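Local atomic coordinates of telomerase reverse transcriptase (Candida tropicalis MYA-3404, PDB entry 6ZD1), a protein that probably extends chromosome ends as the catalytic subunit of telomerase, copying a template within the enzyme's RNA into telomeric DNA repeats. Residues H198-W201 with N202-S205. Residues are numbered along the deposited sequence; the frame is centred on the assembly and turned at random.
Sequences HSIW and NELS
Asn202 N reaches back to His198 O over 3.0 Å, an i to i+4 bond near the start of helix 198-216. Its amide folds over the same carbonyl: with CG beside the backbone N (chi1 -68°), ND2 comes within 3.0 Å of His198 O, but at too poor an angle to bond. OD1 turns instead toward the Trp201 indole and stands 4.0 Å from CD1, the ring and amide planes 59° apart. Glu203 follows with a weak backbone bond to Ser199 O at 3.4 Å; its bent side chain brings OE2 to 4.0 Å from Ile200 CD1, while OE1 is taken by Asn207. Leu204 N restores a good bond to Ile200 O, 3.0 Å and 169°. Both Leu204 and Ile200 side chains then pack on Tyr75. At Ser205 the backbone N bonds to Trp201 O at 2.8 Å, and CB lies over one indole face, toward the rim, 4.2 Å from NE1. Placed between N and carbonyl carbon, OG lies close to both Trp201 O and Asn202 O, and its one proton could go to either. Tyr181 stacks on the same indole, and Leu236 of strand 231-237 touches both Trp201 and Ser205. The first two turns of helix 198-216, within the RNA-binding domain, thus split their chemistry: Trp201 and Leu204 are buried among mostly aromatic and aliphatic neighbours, polar Asn202 and Glu203 are exposed, and Ser205 can satisfy its hydroxyl on the helix's own carbonyls.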
loop_
_atom_site.group_PDB
_atom_site.type_symbol
_atom_site.label_atom_id
_atom_site.label_comp_id
_atom_site.label_asym_id
_atom_site.label_seq_id
_atom_site.Cartn_x
_atom_site.Cartn_y
_atom_site.Cartn_z
ATOM N N HIS A 198 -19.103 -3.919 -12.961
ATOM C CA HIS A 198 -19.359 -5.091 -12.127
ATOM C C HIS A 198 -19.616 -6.329 -12.976
ATOM O O HIS A 198 -19.180 -7.430 -12.623
ATOM C CB HIS A 198 -20.545 -4.838 -11.193
ATOM C CG HIS A 198 -20.278 -3.817 -10.128
ATOM N ND1 HIS A 198 -19.271 -3.956 -9.197
ATOM C CD2 HIS A 198 -20.899 -2.649 -9.839
ATOM C CE1 HIS A 198 -19.274 -2.910 -8.387
ATOM N NE2 HIS A 198 -20.254 -2.104 -8.753
ATOM N N SER A 199 -20.305 -6.166 -14.110
ATOM C CA SER A 199 -20.614 -7.314 -14.957
ATOM C C SER A 199 -19.349 -7.944 -15.529
ATOM O O SER A 199 -19.210 -9.173 -15.542
ATOM C CB SER A 199 -21.576 -6.907 -16.076
ATOM O OG SER A 199 -21.126 -5.750 -16.761
ATOM N N ILE A 200 -18.410 -7.123 -16.008
ATOM C CA ILE A 200 -17.207 -7.693 -16.604
ATOM C C ILE A 200 -16.182 -8.059 -15.535
ATOM O O ILE A 200 -15.380 -8.979 -15.733
ATOM C CB ILE A 200 -16.613 -6.737 -17.654
ATOM C CG1 ILE A 200 -15.743 -7.513 -18.643
ATOM C CG2 ILE A 200 -15.793 -5.641 -16.996
ATOM C CD1 ILE A 200 -16.484 -8.612 -19.378
ATOM N N TRP A 201 -16.191 -7.378 -14.386
ATOM C CA TRP A 201 -15.263 -7.755 -13.326
ATOM C C TRP A 201 -15.624 -9.111 -12.734
ATOM O O TRP A 201 -14.739 -9.938 -12.485
ATOM C CB TRP A 201 -15.234 -6.689 -12.230
ATOM C CG TRP A 201 -14.422 -7.114 -11.038
ATOM C CD1 TRP A 201 -14.895 -7.615 -9.860
ATOM C CD2 TRP A 201 -12.993 -7.094 -10.922
ATOM N NE1 TRP A 201 -13.849 -7.903 -9.013
ATOM C CE2 TRP A 201 -12.671 -7.590 -9.640
ATOM C CE3 TRP A 201 -11.955 -6.703 -11.774
ATOM C CZ2 TRP A 201 -11.355 -7.706 -9.192
ATOM C CZ3 TRP A 201 -10.649 -6.816 -11.327
ATOM C CH2 TRP A 201 -10.362 -7.311 -10.046
ATOM N N ASN A 202 -16.919 -9.367 -12.521
ATOM C CA ASN A 202 -17.333 -10.663 -11.991
ATOM C C ASN A 202 -16.976 -11.785 -12.954
ATOM O O ASN A 202 -16.580 -12.876 -12.530
ATOM C CB ASN A 202 -18.834 -10.665 -11.697
ATOM C CG ASN A 202 -19.204 -9.748 -10.546
ATOM O OD1 ASN A 202 -18.390 -9.480 -9.661
ATOM N ND2 ASN A 202 -20.439 -9.264 -10.554
ATOM N N GLU A 203 -17.093 -11.527 -14.257
ATOM C CA GLU A 203 -16.765 -12.545 -15.246
ATOM C C GLU A 203 -15.267 -12.835 -15.249
ATOM O O GLU A 203 -14.849 -13.997 -15.227
ATOM C CB GLU A 203 -17.243 -12.091 -16.628
ATOM C CG GLU A 203 -17.582 -13.209 -17.601
ATOM C CD GLU A 203 -16.439 -13.532 -18.541
ATOM O OE1 GLU A 203 -15.997 -14.700 -18.558
ATOM O OE2 GLU A 203 -15.984 -12.617 -19.260
ATOM N N LEU A 204 -14.442 -11.785 -15.257
ATOM C CA LEU A 204 -12.997 -11.983 -15.205
ATOM C C LEU A 204 -12.573 -12.652 -13.904
ATOM O O LEU A 204 -11.732 -13.558 -13.908
ATOM C CB LEU A 204 -12.275 -10.647 -15.362
ATOM C CG LEU A 204 -12.469 -9.910 -16.684
ATOM C CD1 LEU A 204 -11.646 -8.635 -16.674
ATOM C CD2 LEU A 204 -12.096 -10.802 -17.859
ATOM N N SER A 205 -13.147 -12.216 -12.781
ATOM C CA SER A 205 -12.719 -12.721 -11.481
ATOM C C SER A 205 -13.101 -14.186 -11.304
ATOM O O SER A 205 -12.283 -14.999 -10.859
ATOM C CB SER A 205 -13.315 -11.866 -10.361
ATOM O OG SER A 205 -14.728 -11.901 -10.392
#